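Local coordinates for protein probable manganase-dependent inorganic pyrophosphatase (Clostridium perfringens, PDB 3L2B) that probably hydrolyses inorganic pyrophosphate with manganese, under control of a CBS and DRTGG region that binds the inhibitor AMP and the activator diadenosine tetraphosphate, at residues T77-I82 and N164-T169; V99-V104 and K140-I145. All coordinates share one frame; numbering follows the deposited sequence.

Contact 1 (T77-I82 and N164-T169); sequences TSLDNI and NITVIT
Leu79 and Thr166 meet end on, with Leu79 CD2 3.9 Å from Thr166 CG2. Three pairs of residues, meeting through methyl groups, join helix 79-85 to strand 166-169. Leu79 also runs antiparallel alongside Ile168, its CD1 4.1 Å from Ile168 CG2. Leu79 gains this reach because its CG stands opposite the backbone N (chi1 -176°), which sends both methyls out toward the strand. One turn further along, Ile82 CG2 meets Ile168 CD1 at 3.9 Å, the two side chains crossing at about a right angle.

The polar groups work within each partner, and no hydrogen bond crosses the contact. Ser78 is the N-cap of the helix: its OG accepts from Asn81 N at 2.9 Å, with an N-H...O angle of 158°. Thr166 offers only its methyl to the helix, while its OG1 is hydrogen-bonded to Asn94 N.

Thr166 and Ile168 direct their side chains at the helix, whereas Val167 between them points away. Strand alternation thus gives one face of the sheet to the helix, a helix-on-sheet layer of the alpha/beta kind, here helix 79-85 on the mixed sheet of the DRTGG domain.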
ATOM      1  N   THR A  77      13.441   0.587 -10.846  1.00 43.91           N
ATOM      2  CA  THR A  77      13.528  -0.477  -9.838  1.00 42.32           C
ATOM      3  C   THR A  77      14.476  -1.566 -10.328  1.00 42.04           C
ATOM      4  O   THR A  77      14.459  -1.969 -11.500  1.00 42.72           O
ATOM      5  CB  THR A  77      12.143  -1.084  -9.467  1.00 42.02           C
ATOM      6  OG1 THR A  77      11.341  -0.093  -8.821  1.00 40.68           O
ATOM      7  CG2 THR A  77      12.298  -2.283  -8.502  1.00 40.22           C
ATOM      8  N   SER A  78      15.331  -2.001  -9.426  1.00 41.74           N
ATOM      9  CA  SER A  78      16.369  -2.993  -9.726  1.00 42.51           C
ATOM     10  C   SER A  78      15.790  -4.378  -9.670  1.00 42.08           C
ATOM     11  O   SER A  78      14.802  -4.628  -9.000  1.00 41.80           O
ATOM     12  CB  SER A  78      17.502  -2.910  -8.710  1.00 42.74           C
ATOM     13  OG  SER A  78      17.107  -3.579  -7.520  1.00 43.66           O
ATOM     14  N   LEU A  79      16.437  -5.283 -10.370  1.00 43.30           N
ATOM     15  CA  LEU A  79      16.069  -6.699 -10.339  1.00 43.41           C
ATOM     16  C   LEU A  79      16.250  -7.263  -8.936  1.00 43.72           C
ATOM     17  O   LEU A  79      15.443  -8.053  -8.463  1.00 43.95           O
ATOM     18  CB  LEU A  79      16.912  -7.511 -11.309  1.00 43.71           C
ATOM     19  CG  LEU A  79      16.484  -8.977 -11.360  1.00 45.32           C
ATOM     20  CD1 LEU A  79      14.952  -9.135 -11.722  1.00 38.12           C
ATOM     21  CD2 LEU A  79      17.380  -9.731 -12.321  1.00 43.40           C
ATOM     22  N   ASP A  80      17.324  -6.864  -8.280  1.00 43.89           N
ATOM     23  CA  ASP A  80      17.569  -7.302  -6.877  1.00 44.37           C
ATOM     24  C   ASP A  80      16.382  -7.014  -5.937  1.00 42.15           C
ATOM     25  O   ASP A  80      15.978  -7.843  -5.110  1.00 40.89           O
ATOM     26  CB  ASP A  80      18.823  -6.619  -6.311  1.00 45.21           C
ATOM     27  CG  ASP A  80      20.107  -7.202  -6.897  1.00 50.33           C
ATOM     28  OD1 ASP A  80      20.138  -8.427  -7.122  1.00 55.95           O
ATOM     29  OD2 ASP A  80      21.057  -6.440  -7.160  1.00 55.12           O
ATOM     30  N   ASN A  81      15.859  -5.805  -6.063  1.00 40.67           N
ATOM     31  CA  ASN A  81      14.766  -5.359  -5.205  1.00 39.62           C
ATOM     32  C   ASN A  81      13.521  -6.207  -5.410  1.00 38.88           C
ATOM     33  O   ASN A  81      12.886  -6.664  -4.439  1.00 37.84           O
ATOM     34  CB  ASN A  81      14.467  -3.874  -5.420  1.00 39.10           C
ATOM     35  CG  ASN A  81      15.419  -2.994  -4.652  1.00 38.94           C
ATOM     36  OD1 ASN A  81      16.500  -3.430  -4.282  1.00 42.88           O
ATOM     37  ND2 ASN A  81      15.019  -1.767  -4.386  1.00 36.20           N
ATOM     38  N   ILE A  82      13.233  -6.452  -6.687  1.00 38.09           N
ATOM     39  CA  ILE A  82      12.106  -7.270  -7.090  1.00 37.78           C
ATOM     40  C   ILE A  82      12.324  -8.692  -6.592  1.00 40.19           C
ATOM     41  O   ILE A  82      11.411  -9.306  -6.018  1.00 40.06           O
ATOM     42  CB  ILE A  82      11.890  -7.277  -8.618  1.00 37.16           C
ATOM     43  CG1 ILE A  82      11.444  -5.904  -9.110  1.00 35.77           C
ATOM     44  CG2 ILE A  82      10.820  -8.275  -8.997  1.00 37.28           C
ATOM     45  CD1 ILE A  82      11.591  -5.690 -10.640  1.00 35.66           C
ATOM     46  N   ASN A 164      17.382 -13.093 -24.486  1.00 58.71           N
ATOM     47  CA  ASN A 164      17.847 -12.180 -23.436  1.00 56.87           C
ATOM     48  C   ASN A 164      16.668 -11.598 -22.676  1.00 53.41           C
ATOM     49  O   ASN A 164      16.571 -10.397 -22.422  1.00 52.74           O
ATOM     50  CB  ASN A 164      18.735 -11.078 -24.003  1.00 57.92           C
ATOM     51  CG  ASN A 164      20.054 -11.613 -24.544  1.00 61.88           C
ATOM     52  OD1 ASN A 164      20.464 -11.275 -25.644  1.00 64.03           O
ATOM     53  ND2 ASN A 164      20.722 -12.444 -23.763  1.00 64.20           N
ATOM     54  N   ILE A 165      15.773 -12.490 -22.315  1.00 51.27           N
ATOM     55  CA  ILE A 165      14.636 -12.142 -21.472  1.00 48.83           C
ATOM     56  C   ILE A 165      14.936 -12.572 -20.061  1.00 47.63           C
ATOM     57  O   ILE A 165      15.239 -13.749 -19.817  1.00 48.40           O
ATOM     58  CB  ILE A 165      13.338 -12.837 -21.924  1.00 47.74           C
ATOM     59  CG1 ILE A 165      13.123 -12.635 -23.425  1.00 47.93           C
ATOM     60  CG2 ILE A 165      12.139 -12.308 -21.060  1.00 45.43           C
ATOM     61  CD1 ILE A 165      13.053 -11.174 -23.857  1.00 45.55           C
ATOM     62  N   THR A 166      14.890 -11.616 -19.148  1.00 45.54           N
ATOM     63  CA  THR A 166      15.035 -11.930 -17.724  1.00 44.70           C
ATOM     64  C   THR A 166      13.820 -12.702 -17.222  1.00 44.45           C
ATOM     65  O   THR A 166      12.665 -12.349 -17.507  1.00 43.29           O
ATOM     66  CB  THR A 166      15.188 -10.683 -16.891  1.00 44.24           C
ATOM     67  OG1 THR A 166      16.290  -9.928 -17.390  1.00 43.71           O
ATOM     68  CG2 THR A 166      15.424 -11.035 -15.398  1.00 43.40           C
ATOM     69  N   VAL A 167      14.102 -13.786 -16.511  1.00 45.13           N
ATOM     70  CA  VAL A 167      13.070 -14.658 -15.988  1.00 44.53           C
ATOM     71  C   VAL A 167      13.317 -14.947 -14.520  1.00 45.17           C
ATOM     72  O   VAL A 167      14.419 -15.270 -14.132  1.00 46.50           O
ATOM     73  CB  VAL A 167      13.071 -15.987 -16.704  1.00 45.67           C
ATOM     74  CG1 VAL A 167      11.902 -16.825 -16.225  1.00 44.71           C
ATOM     75  CG2 VAL A 167      13.047 -15.776 -18.202  1.00 44.33           C
ATOM     76  N   ILE A 168      12.275 -14.827 -13.714  1.00 44.12           N
ATOM     77  CA  ILE A 168      12.359 -15.166 -12.320  1.00 44.26           C
ATOM     78  C   ILE A 168      11.132 -15.935 -11.868  1.00 44.34           C
ATOM     79  O   ILE A 168      10.121 -16.008 -12.565  1.00 43.57           O
ATOM     80  CB  ILE A 168      12.530 -13.920 -11.451  1.00 44.32           C
ATOM     81  CG1 ILE A 168      11.231 -13.088 -11.434  1.00 42.26           C
ATOM     82  CG2 ILE A 168      13.719 -13.087 -11.951  1.00 44.08           C
ATOM     83  CD1 ILE A 168      11.320 -11.806 -10.585  1.00 41.17           C
ATOM     84  N   THR A 169      11.256 -16.511 -10.683  1.00 45.12           N
ATOM     85  CA  THR A 169      10.208 -17.335 -10.107  1.00 45.33           C
ATOM     86  C   THR A 169       9.965 -16.973  -8.659  1.00 44.80           C
ATOM     87  O   THR A 169      10.887 -16.931  -7.849  1.00 46.01           O
ATOM     88  CB  THR A 169      10.577 -18.831 -10.161  1.00 47.05           C
ATOM     89  OG1 THR A 169      10.619 -19.255 -11.528  1.00 49.34           O
ATOM     90  CG2 THR A 169       9.521 -19.665  -9.409  1.00 47.44           C
TER

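Contact 2 (V99-V104 and K140-I145); sequences VFPGKV and KVSLLI
Phe100 packs against Ser142 and Leu143, and its side chain passes from a polar neighbour to an apolar one along its length. With CG placed beside the backbone N (chi1 -57°), the ring is carried in beside the start of strand 143-146. Its CB meets the serine hydroxyl first, 3.7 Å from Ser142 OG. At CD1 the surroundings divide: Ser142 O lies 3.7 Å from this atom, and Leu143 CB is equally close on the apolar side. The next ring carbon, CE1, keeps the same carbonyl at its edge, again with Ser142 O at 3.7 Å. That oxygen sits in the plane of the ring, facing the C-H edge. One face is met by Leu143 CD2, a CH-pi contact 4.2 Å from the ring centroid and only 8° off the normal. At the tip CZ approaches Leu79 CD1, and the CD2-CE2 side approaches Ile82 CD1, both of helix 79-85.

Pro101 continues the contact toward solvent, with its CD 3.4 Å from Ser142 OG. That hydroxyl is hydrogen-bonded to the carbonyls of Gly121 and Asp122, though its single proton cannot serve both fully at once. Val104, which opens strand 104-106, packs on Phe175 of the second subunit.

No hydrogen bond joins the two segments. The buried hydroxyl is satisfied instead by those two carbonyls, just before strand 123-126, and Phe100 CB and Pro101 CD meet it by van der Waals contact. The aromatic ring uses its two kinds of surface in the expected way: its slightly positive C-H edge meets a carbonyl oxygen, while its electron-rich face receives a methyl group.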
ATOM      1  N   VAL A  99      16.897  -1.625 -16.455  1.00 53.17           N
ATOM      2  CA  VAL A  99      15.546  -1.100 -16.290  1.00 51.57           C
ATOM      3  C   VAL A  99      14.519  -1.896 -17.060  1.00 50.08           C
ATOM      4  O   VAL A  99      14.760  -2.294 -18.195  1.00 50.84           O
ATOM      5  CB  VAL A  99      15.487   0.393 -16.705  1.00 52.44           C
ATOM      6  CG1 VAL A  99      14.069   0.916 -16.603  1.00 51.40           C
ATOM      7  CG2 VAL A  99      16.405   1.206 -15.796  1.00 52.82           C
ATOM      8  N   PHE A 100      13.386  -2.125 -16.405  1.00 47.02           N
ATOM      9  CA  PHE A 100      12.254  -2.844 -16.975  1.00 45.63           C
ATOM     10  C   PHE A 100      11.218  -1.830 -17.444  1.00 45.39           C
ATOM     11  O   PHE A 100      10.565  -1.193 -16.637  1.00 45.05           O
ATOM     12  CB  PHE A 100      11.678  -3.816 -15.937  1.00 44.31           C
ATOM     13  CG  PHE A 100      12.698  -4.779 -15.429  1.00 42.90           C
ATOM     14  CD1 PHE A 100      13.081  -5.849 -16.207  1.00 42.10           C
ATOM     15  CD2 PHE A 100      13.338  -4.568 -14.210  1.00 40.04           C
ATOM     16  CE1 PHE A 100      14.103  -6.724 -15.785  1.00 44.90           C
ATOM     17  CE2 PHE A 100      14.337  -5.430 -13.767  1.00 42.15           C
ATOM     18  CZ  PHE A 100      14.735  -6.509 -14.555  1.00 42.86           C
ATOM     19  N   PRO A 101      11.081  -1.658 -18.760  1.00 45.62           N
ATOM     20  CA  PRO A 101      10.516  -0.382 -19.206  1.00 46.26           C
ATOM     21  C   PRO A 101       8.997  -0.333 -19.435  1.00 45.95           C
ATOM     22  O   PRO A 101       8.432   0.758 -19.570  1.00 46.51           O
ATOM     23  CB  PRO A 101      11.232  -0.151 -20.535  1.00 46.94           C
ATOM     24  CG  PRO A 101      11.416  -1.523 -21.080  1.00 47.80           C
ATOM     25  CD  PRO A 101      11.686  -2.410 -19.869  1.00 46.24           C
ATOM     26  N   GLY A 102       8.345  -1.484 -19.506  1.00 44.93           N
ATOM     27  CA  GLY A 102       6.908  -1.493 -19.826  1.00 44.70           C
ATOM     28  C   GLY A 102       5.992  -1.459 -18.617  1.00 43.73           C
ATOM     29  O   GLY A 102       6.306  -0.897 -17.579  1.00 42.56           O
ATOM     30  N   LYS A 103       4.857  -2.117 -18.769  1.00 43.71           N
ATOM     31  CA  LYS A 103       3.849  -2.201 -17.711  1.00 43.04           C
ATOM     32  C   LYS A 103       3.789  -3.598 -17.113  1.00 41.69           C
ATOM     33  O   LYS A 103       4.088  -4.578 -17.803  1.00 41.53           O
ATOM     34  CB  LYS A 103       2.472  -1.829 -18.270  1.00 44.27           C
ATOM     35  CG  LYS A 103       1.938  -2.732 -19.433  1.00 45.49           C
ATOM     36  CD  LYS A 103       0.461  -2.377 -19.811  1.00 49.69           C
ATOM     37  CE  LYS A 103      -0.049  -3.075 -21.112  1.00 51.12           C
ATOM     38  NZ  LYS A 103       0.976  -3.117 -22.220  1.00 51.74           N
ATOM     39  N   VAL A 104       3.396  -3.672 -15.832  1.00 40.57           N
ATOM     40  CA  VAL A 104       3.096  -4.952 -15.176  1.00 39.43           C
ATOM     41  C   VAL A 104       1.706  -5.408 -15.579  1.00 40.28           C
ATOM     42  O   VAL A 104       0.783  -4.647 -15.586  1.00 40.82           O
ATOM     43  CB  VAL A 104       3.150  -4.899 -13.643  1.00 39.17           C
ATOM     44  CG1 VAL A 104       3.033  -6.331 -13.066  1.00 36.03           C
ATOM     45  CG2 VAL A 104       4.430  -4.236 -13.169  1.00 37.09           C
ATOM     46  N   LYS A 140       8.852 -10.620 -26.315  1.00 51.89           N
ATOM     47  CA  LYS A 140       9.990  -9.847 -25.793  1.00 51.61           C
ATOM     48  C   LYS A 140       9.636  -9.004 -24.583  1.00 49.73           C
ATOM     49  O   LYS A 140       9.965  -7.836 -24.486  1.00 50.10           O
ATOM     50  CB  LYS A 140      10.617  -9.000 -26.896  1.00 53.32           C
ATOM     51  CG  LYS A 140      11.125  -9.851 -28.110  1.00 54.79           C
ATOM     52  CD  LYS A 140      11.544  -8.955 -29.260  1.00 57.82           C
ATOM     53  CE  LYS A 140      12.308  -9.718 -30.354  1.00 61.24           C
ATOM     54  NZ  LYS A 140      11.392 -10.505 -31.213  1.00 61.80           N
ATOM     55  N   VAL A 141       8.943  -9.628 -23.651  1.00 48.07           N
ATOM     56  CA  VAL A 141       8.755  -9.024 -22.336  1.00 46.23           C
ATOM     57  C   VAL A 141      10.153  -8.780 -21.737  1.00 46.49           C
ATOM     58  O   VAL A 141      11.100  -9.522 -22.003  1.00 46.75           O
ATOM     59  CB  VAL A 141       7.913  -9.893 -21.409  1.00 45.29           C
ATOM     60  CG1 VAL A 141       6.435  -9.967 -21.904  1.00 42.98           C
ATOM     61  CG2 VAL A 141       8.522 -11.266 -21.275  1.00 45.64           C
ATOM     62  N   SER A 142      10.281  -7.704 -20.988  1.00 44.73           N
ATOM     63  CA  SER A 142      11.546  -7.394 -20.366  1.00 45.24           C
ATOM     64  C   SER A 142      11.718  -8.267 -19.123  1.00 44.07           C
ATOM     65  O   SER A 142      12.830  -8.553 -18.705  1.00 44.91           O
ATOM     66  CB  SER A 142      11.632  -5.915 -19.993  1.00 44.99           C
ATOM     67  OG  SER A 142      10.676  -5.585 -19.002  1.00 42.79           O
ATOM     68  N   LEU A 143      10.607  -8.710 -18.553  1.00 42.11           N
ATOM     69  CA  LEU A 143      10.657  -9.541 -17.334  1.00 40.88           C
ATOM     70  C   LEU A 143       9.492 -10.481 -17.244  1.00 40.53           C
ATOM     71  O   LEU A 143       8.329 -10.059 -17.243  1.00 39.95           O
ATOM     72  CB  LEU A 143      10.735  -8.695 -16.071  1.00 39.29           C
ATOM     73  CG  LEU A 143      10.781  -9.423 -14.722  1.00 39.68           C
ATOM     74  CD1 LEU A 143      11.963 -10.403 -14.672  1.00 39.97           C
ATOM     75  CD2 LEU A 143      10.841  -8.421 -13.564  1.00 35.49           C
ATOM     76  N   LEU A 144       9.838 -11.761 -17.155  1.00 40.74           N
ATOM     77  CA  LEU A 144       8.886 -12.830 -16.900  1.00 40.73           C
ATOM     78  C   LEU A 144       8.948 -13.261 -15.440  1.00 40.94           C
ATOM     79  O   LEU A 144       9.973 -13.713 -14.961  1.00 41.05           O
ATOM     80  CB  LEU A 144       9.158 -14.007 -17.825  1.00 41.72           C
ATOM     81  CG  LEU A 144       8.202 -15.206 -17.743  1.00 42.75           C
ATOM     82  CD1 LEU A 144       6.771 -14.776 -17.926  1.00 42.20           C
ATOM     83  CD2 LEU A 144       8.599 -16.242 -18.793  1.00 42.26           C
ATOM     84  N   ILE A 145       7.832 -13.057 -14.733  1.00 40.96           N
ATOM     85  CA  ILE A 145       7.678 -13.515 -13.359  1.00 41.29           C
ATOM     86  C   ILE A 145       6.738 -14.722 -13.332  1.00 42.20           C
ATOM     87  O   ILE A 145       5.547 -14.601 -13.580  1.00 41.68           O
ATOM     88  CB  ILE A 145       7.147 -12.403 -12.440  1.00 40.33           C
ATOM     89  CG1 ILE A 145       7.892 -11.093 -12.678  1.00 39.37           C
ATOM     90  CG2 ILE A 145       7.314 -12.765 -10.988  1.00 40.66           C
ATOM     91  CD1 ILE A 145       7.537  -9.979 -11.685  1.00 34.54           C
TER

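How the contacts relate
Following the chain from the N terminus past strands 40-44 and 50-55, helix 79-85 is the first of the parts joined here; the chain then forms strand 89-92 and runs through the 99-104 loop into strand 104-106. It returns at 140-145, where contact 2 closes a loop over the intervening strand 123-126 and helix 130-138. After helix 154-163 it reaches 164-169, and contact 1 closes the larger loop; contact 2 is nested wholly inside it. The two meet in the sheet, where strands 143-146 and 166-169 run parallel as neighbours and Ile168 N lies 2.8 Å from Leu144 O, a probable hydrogen bond. Together they tie a helix and a connecting loop to adjacent inner strands of one mixed sheet.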